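Choline dehydrogenase and related flavoproteins (Aspergillus oryzae, PDB 3Q9T) is a formate oxidase of the glucose-methanol-choline oxidoreductase family that carries 8-formyl-FAD at its catalytic site. Local coordinates at residues L352-L365 with F384-C398. Sequence-based numbering, arbitrary orientation. Where two conformers were deposited one is given.
Sequences LLELVGFPRIDKYL and FSPLGQPHFELDFVC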
loop_
_atom_site.group_PDB
_atom_site.type_symbol
_atom_site.label_atom_id
_atom_site.label_comp_id
_atom_site.label_asym_id
_atom_site.label_seq_id
_atom_site.Cartn_x
_atom_site.Cartn_y
_atom_site.Cartn_z
ATOM N N LEU A 352 3.879 -19.647 -21.865
ATOM C CA LEU A 352 4.685 -18.445 -22.149
ATOM C C LEU A 352 6.010 -18.344 -21.406
ATOM O O LEU A 352 6.675 -17.323 -21.469
ATOM C CB LEU A 352 3.874 -17.162 -21.916
ATOM C CG LEU A 352 2.456 -17.177 -22.481
ATOM C CD1 LEU A 352 1.668 -15.927 -22.063
ATOM C CD2 LEU A 352 2.487 -17.331 -23.996
ATOM N N LEU A 353 6.401 -19.405 -20.719
ATOM C CA LEU A 353 7.681 -19.427 -20.044
ATOM C C LEU A 353 8.365 -20.703 -20.513
ATOM O O LEU A 353 7.844 -21.783 -20.265
ATOM C CB LEU A 353 7.459 -19.493 -18.533
ATOM C CG LEU A 353 8.508 -18.929 -17.568
ATOM C CD1 LEU A 353 8.349 -19.525 -16.167
ATOM C CD2 LEU A 353 9.943 -19.067 -18.077
ATOM N N GLU A 354 9.517 -20.592 -21.178
ATOM C CA GLU A 354 10.158 -21.778 -21.785
ATOM C C GLU A 354 11.592 -21.986 -21.336
ATOM O O GLU A 354 12.076 -23.121 -21.294
ATOM C CB GLU A 354 10.109 -21.711 -23.313
ATOM C CG GLU A 354 8.685 -21.656 -23.870
ATOM C CD GLU A 354 8.644 -21.401 -25.361
ATOM O OE1 GLU A 354 9.638 -20.827 -25.865
ATOM O OE2 GLU A 354 7.637 -21.775 -26.022
ATOM N N LEU A 355 12.269 -20.878 -21.048
ATOM C CA LEU A 355 13.608 -20.902 -20.497
ATOM C C LEU A 355 13.594 -20.265 -19.117
ATOM O O LEU A 355 13.015 -19.182 -18.909
ATOM C CB LEU A 355 14.588 -20.156 -21.411
ATOM C CG LEU A 355 14.893 -20.877 -22.719
ATOM C CD1 LEU A 355 15.434 -19.920 -23.761
ATOM C CD2 LEU A 355 15.843 -22.065 -22.490
ATOM N N VAL A 356 14.262 -20.932 -18.189
ATOM C CA VAL A 356 14.314 -20.505 -16.805
ATOM C C VAL A 356 15.742 -20.636 -16.297
ATOM O O VAL A 356 16.402 -21.668 -16.532
ATOM C CB VAL A 356 13.367 -21.377 -15.920
ATOM C CG1 VAL A 356 13.601 -21.101 -14.445
ATOM C CG2 VAL A 356 11.905 -21.163 -16.311
ATOM N N GLY A 357 16.212 -19.615 -15.577
ATOM C CA GLY A 357 17.583 -19.600 -15.088
ATOM C C GLY A 357 17.758 -19.694 -13.577
ATOM O O GLY A 357 17.051 -19.048 -12.803
ATOM N N PHE A 358 18.720 -20.499 -13.147
ATOM C CA PHE A 358 18.992 -20.648 -11.718
ATOM C C PHE A 358 20.449 -20.321 -11.381
ATOM O O PHE A 358 21.258 -21.212 -11.135
ATOM C CB PHE A 358 18.615 -22.059 -11.248
ATOM C CG PHE A 358 17.151 -22.384 -11.416
ATOM C CD1 PHE A 358 16.707 -23.099 -12.510
ATOM C CD2 PHE A 358 16.216 -21.956 -10.477
ATOM C CE1 PHE A 358 15.358 -23.395 -12.654
ATOM C CE2 PHE A 358 14.879 -22.255 -10.612
ATOM C CZ PHE A 358 14.448 -22.970 -11.704
ATOM N N PRO A 359 20.785 -19.029 -11.366
ATOM C CA PRO A 359 22.178 -18.628 -11.184
ATOM C C PRO A 359 22.522 -18.357 -9.733
ATOM O O PRO A 359 21.637 -18.182 -8.901
ATOM C CB PRO A 359 22.234 -17.309 -11.940
ATOM C CG PRO A 359 20.883 -16.710 -11.668
ATOM C CD PRO A 359 19.925 -17.883 -11.714
ATOM N N ARG A 360 23.813 -18.354 -9.440
ATOM C CA ARG A 360 24.328 -17.703 -8.248
ATOM C C ARG A 360 24.907 -16.377 -8.730
ATOM O O ARG A 360 25.183 -16.204 -9.921
ATOM C CB ARG A 360 25.398 -18.553 -7.550
ATOM C CG ARG A 360 24.837 -19.824 -6.893
ATOM C CD ARG A 360 25.903 -20.576 -6.095
ATOM N NE ARG A 360 26.472 -19.751 -5.035
ATOM C CZ ARG A 360 26.102 -19.815 -3.763
ATOM N NH1 ARG A 360 25.167 -20.682 -3.388
ATOM N NH2 ARG A 360 26.664 -19.021 -2.864
ATOM N N ILE A 361 25.072 -15.430 -7.817
ATOM C CA ILE A 361 25.561 -14.114 -8.193
ATOM C C ILE A 361 26.610 -13.674 -7.195
ATOM O O ILE A 361 26.689 -12.504 -6.816
ATOM C CB ILE A 361 24.412 -13.095 -8.269
ATOM C CG1 ILE A 361 23.747 -12.938 -6.904
ATOM C CG2 ILE A 361 23.372 -13.524 -9.318
ATOM C CD1 ILE A 361 23.061 -11.594 -6.754
ATOM N N ASP A 362 27.415 -14.636 -6.759
ATOM C CA ASP A 362 28.485 -14.352 -5.810
ATOM C C ASP A 362 29.325 -13.130 -6.205
ATOM O O ASP A 362 29.653 -12.282 -5.371
ATOM C CB ASP A 362 29.365 -15.589 -5.608
ATOM C CG ASP A 362 28.584 -16.753 -5.019
ATOM O OD1 ASP A 362 28.561 -16.895 -3.772
ATOM O OD2 ASP A 362 27.961 -17.504 -5.804
ATOM N N LYS A 363 29.644 -13.008 -7.477
ATOM C CA LYS A 363 30.591 -11.967 -7.837
ATOM C C LYS A 363 29.906 -10.597 -7.820
ATOM O O LYS A 363 30.563 -9.580 -7.658
ATOM C CB LYS A 363 31.238 -12.256 -9.178
ATOM C CG LYS A 363 30.359 -11.884 -10.372
ATOM C CD LYS A 363 30.937 -12.424 -11.666
ATOM C CE LYS A 363 30.285 -11.795 -12.887
ATOM N NZ LYS A 363 30.836 -12.398 -14.127
ATOM N N TYR A 364 28.584 -10.570 -7.956
ATOM C CA TYR A 364 27.874 -9.304 -7.793
ATOM C C TYR A 364 27.771 -8.969 -6.317
ATOM O O TYR A 364 27.957 -7.820 -5.911
ATOM C CB TYR A 364 26.479 -9.367 -8.390
ATOM C CG TYR A 364 26.455 -9.459 -9.885
ATOM C CD1 TYR A 364 26.760 -10.653 -10.535
ATOM C CD2 TYR A 364 26.115 -8.353 -10.657
ATOM C CE1 TYR A 364 26.732 -10.736 -11.912
ATOM C CE2 TYR A 364 26.081 -8.429 -12.033
ATOM C CZ TYR A 364 26.379 -9.618 -12.654
ATOM O OH TYR A 364 26.354 -9.672 -14.023
ATOM N N LEU A 365 27.457 -9.980 -5.516
ATOM C CA LEU A 365 27.297 -9.789 -4.085
ATOM C C LEU A 365 28.612 -9.255 -3.509
ATOM O O LEU A 365 28.612 -8.310 -2.714
ATOM C CB LEU A 365 26.892 -11.103 -3.407
ATOM C CG LEU A 365 25.443 -11.445 -2.996
ATOM C CD1 LEU A 365 24.380 -10.471 -3.435
ATOM C CD2 LEU A 365 25.082 -12.856 -3.433
ATOM N N PHE A 384 22.871 -16.317 2.091
ATOM C CA PHE A 384 21.694 -16.769 1.347
ATOM C C PHE A 384 21.669 -18.272 1.069
ATOM O O PHE A 384 20.709 -18.977 1.433
ATOM C CB PHE A 384 21.556 -15.996 0.023
ATOM C CG PHE A 384 21.611 -14.506 0.187
ATOM C CD1 PHE A 384 20.499 -13.799 0.627
ATOM C CD2 PHE A 384 22.772 -13.810 -0.099
ATOM C CE1 PHE A 384 20.552 -12.428 0.789
ATOM C CE2 PHE A 384 22.830 -12.442 0.059
ATOM C CZ PHE A 384 21.717 -11.746 0.502
ATOM N N SER A 385 22.717 -18.752 0.417
ATOM C CA SER A 385 22.766 -20.138 -0.047
ATOM C C SER A 385 24.105 -20.773 0.327
ATOM O O SER A 385 24.929 -21.037 -0.547
ATOM C CB SER A 385 22.602 -20.179 -1.566
ATOM O OG SER A 385 21.337 -19.696 -1.972
ATOM N N PRO A 386 24.326 -21.022 1.629
ATOM C CA PRO A 386 25.646 -21.474 2.085
ATOM C C PRO A 386 25.971 -22.901 1.645
ATOM O O PRO A 386 27.044 -23.404 1.959
ATOM C CB PRO A 386 25.522 -21.429 3.608
ATOM C CG PRO A 386 24.052 -21.651 3.872
ATOM C CD PRO A 386 23.338 -20.972 2.727
ATOM N N LEU A 387 25.055 -23.540 0.931
ATOM C CA LEU A 387 25.192 -24.956 0.595
ATOM C C LEU A 387 25.142 -25.142 -0.917
ATOM O O LEU A 387 24.792 -26.213 -1.410
ATOM C CB LEU A 387 24.065 -25.762 1.251
ATOM C CG LEU A 387 24.282 -26.562 2.535
ATOM C CD1 LEU A 387 25.374 -25.990 3.421
ATOM C CD2 LEU A 387 22.971 -26.680 3.300
ATOM N N GLY A 388 25.454 -24.082 -1.652
ATOM C CA GLY A 388 25.607 -24.175 -3.090
ATOM C C GLY A 388 24.337 -23.987 -3.896
ATOM O O GLY A 388 24.368 -24.073 -5.129
ATOM N N GLN A 389 23.221 -23.734 -3.216
ATOM C CA GLN A 389 21.922 -23.493 -3.854
ATOM C C GLN A 389 21.951 -22.263 -4.764
ATOM O O GLN A 389 22.813 -21.388 -4.605
ATOM C CB GLN A 389 20.838 -23.267 -2.790
ATOM C CG GLN A 389 20.626 -24.403 -1.812
ATOM C CD GLN A 389 21.208 -24.104 -0.436
ATOM O OE1 GLN A 389 20.572 -24.367 0.589
ATOM N NE2 GLN A 389 22.426 -23.558 -0.408
ATOM N N PRO A 390 20.988 -22.158 -5.693
ATOM C CA PRO A 390 20.902 -20.941 -6.504
ATOM C C PRO A 390 20.630 -19.743 -5.606
ATOM O O PRO A 390 20.239 -19.917 -4.450
ATOM C CB PRO A 390 19.659 -21.180 -7.369
ATOM C CG PRO A 390 19.446 -22.658 -7.355
ATOM C CD PRO A 390 19.942 -23.135 -6.032
ATOM N N HIS A 391 20.842 -18.543 -6.131
ATOM C CA HIS A 391 20.336 -17.334 -5.491
ATOM C C HIS A 391 19.000 -16.902 -6.096
ATOM O O HIS A 391 18.146 -16.341 -5.400
ATOM C CB HIS A 391 21.354 -16.204 -5.609
ATOM C CG HIS A 391 22.566 -16.405 -4.765
ATOM N ND1 HIS A 391 23.841 -16.144 -5.216
ATOM C CD2 HIS A 391 22.698 -16.845 -3.491
ATOM C CE1 HIS A 391 24.708 -16.399 -4.252
ATOM N NE2 HIS A 391 24.041 -16.835 -3.197
ATOM N N PHE A 392 18.816 -17.163 -7.388
ATOM C CA PHE A 392 17.603 -16.723 -8.075
ATOM C C PHE A 392 16.997 -17.782 -8.962
ATOM O O PHE A 392 17.682 -18.693 -9.413
ATOM C CB PHE A 392 17.868 -15.477 -8.919
ATOM C CG PHE A 392 18.159 -14.258 -8.103
ATOM C CD1 PHE A 392 17.143 -13.357 -7.803
ATOM C CD2 PHE A 392 19.444 -14.028 -7.605
ATOM C CE1 PHE A 392 17.412 -12.231 -7.023
ATOM C CE2 PHE A 392 19.722 -12.910 -6.831
ATOM C CZ PHE A 392 18.705 -12.009 -6.531
ATOM N N GLU A 393 15.689 -17.658 -9.171
ATOM C CA GLU A 393 15.052 -18.225 -10.352
ATOM C C GLU A 393 14.733 -17.039 -11.237
ATOM O O GLU A 393 14.046 -16.100 -10.813
ATOM C CB GLU A 393 13.771 -19.004 -10.028
ATOM C CG GLU A 393 12.902 -19.240 -11.267
ATOM C CD GLU A 393 11.761 -20.243 -11.049
ATOM O OE1 GLU A 393 10.906 -20.376 -11.958
ATOM O OE2 GLU A 393 11.717 -20.912 -9.992
ATOM N N LEU A 394 15.271 -17.064 -12.449
ATOM C CA LEU A 394 14.992 -16.036 -13.439
ATOM C C LEU A 394 14.061 -16.577 -14.514
ATOM O O LEU A 394 14.457 -17.404 -15.345
ATOM C CB LEU A 394 16.290 -15.543 -14.066
ATOM C CG LEU A 394 17.272 -15.011 -13.039
ATOM C CD1 LEU A 394 18.608 -14.597 -13.703
ATOM C CD2 LEU A 394 16.618 -13.852 -12.287
ATOM N N ASP A 395 12.815 -16.125 -14.476
ATOM C CA ASP A 395 11.825 -16.523 -15.455
ATOM C C ASP A 395 11.770 -15.528 -16.579
ATOM O O ASP A 395 11.515 -14.341 -16.359
ATOM C CB ASP A 395 10.441 -16.652 -14.809
ATOM C CG ASP A 395 10.455 -17.592 -13.628
ATOM O OD1 ASP A 395 11.016 -18.714 -13.766
ATOM O OD2 ASP A 395 9.939 -17.193 -12.558
ATOM N N PHE A 396 11.995 -16.022 -17.790
ATOM C CA PHE A 396 11.955 -15.182 -18.965
ATOM C C PHE A 396 10.653 -15.362 -19.712
ATOM O O PHE A 396 10.569 -16.162 -20.635
ATOM C CB PHE A 396 13.158 -15.490 -19.844
ATOM C CG PHE A 396 14.462 -15.310 -19.128
ATOM C CD1 PHE A 396 15.021 -14.052 -19.001
ATOM C CD2 PHE A 396 15.105 -16.391 -18.552
ATOM C CE1 PHE A 396 16.209 -13.869 -18.320
ATOM C CE2 PHE A 396 16.298 -16.218 -17.868
ATOM C CZ PHE A 396 16.851 -14.960 -17.750
ATOM N N VAL A 397 9.634 -14.615 -19.299
ATOM C CA VAL A 397 8.302 -14.740 -19.884
ATOM C C VAL A 397 8.308 -13.973 -21.196
ATOM O O VAL A 397 8.679 -12.805 -21.227
ATOM C CB VAL A 397 7.223 -14.171 -18.944
ATOM C CG1 VAL A 397 5.845 -14.348 -19.532
ATOM C CG2 VAL A 397 7.310 -14.841 -17.590
ATOM N N CYS A 398 7.922 -14.633 -22.283
ATOM C CA CYS A 398 8.070 -14.036 -23.611
ATOM C C CYS A 398 6.873 -13.218 -24.051
ATOM O O CYS A 398 6.411 -13.353 -25.184
ATOM C CB CYS A 398 8.414 -15.097 -24.675
ATOM S SG CYS A 398 7.256 -16.459 -24.780
HETATM O O HOH W 1 10.874 -18.401 -22.155
#
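Strands 353-358 and 392-397 run antiparallel as neighbours in the large mixed sheet beside the flavin. G357 and L394 form a hydrogen-bonded pair: G357 N reaches L394 O at 2.8 Å, and L394 N reaches G357 O at 2.7 Å. Toward the flavin end the pairing is interrupted; a water takes a bond from E354 N and gives one to F396 O. Beyond it, C398 N bonds L352 O at 3.1 Å.

On one face, V356 lies alongside D395, and both its methyls touch D395 OD1. The extended E393 side chain runs beside the F358 ring, with CB 3.5 Å from F358 CE2. D395 OD2 forms a salt bridge with R553 NH2, and E393 OE2 accepts from R553 N. L394 points to the other face, where its CD1 meets P359 CG from the loop just past the strand; W177 of helix 167-179 touches P359.

Past the strands, P359 O accepts from H391 N. The H391 ring turns its edge to I361: I361 N donates to H391 ND1 at 3.0 Å, nearly in the ring plane. L365 CD2 makes a CH-pi contact over one ring face, opposite R360 CG. A bend at chi3 (59°) carries the R360 guanidinium to S385 O, which NH1 meets at 2.9 Å. Its NE and NH2 grip D362 side-on. D382 binds both R360 NH2 and H391 NE2.

This antiparallel pair belongs to the substrate-domain sheet of the GMC oxidoreductase fold, with the L353 side chain about 6 Å from the bound 8-formyl-FAD.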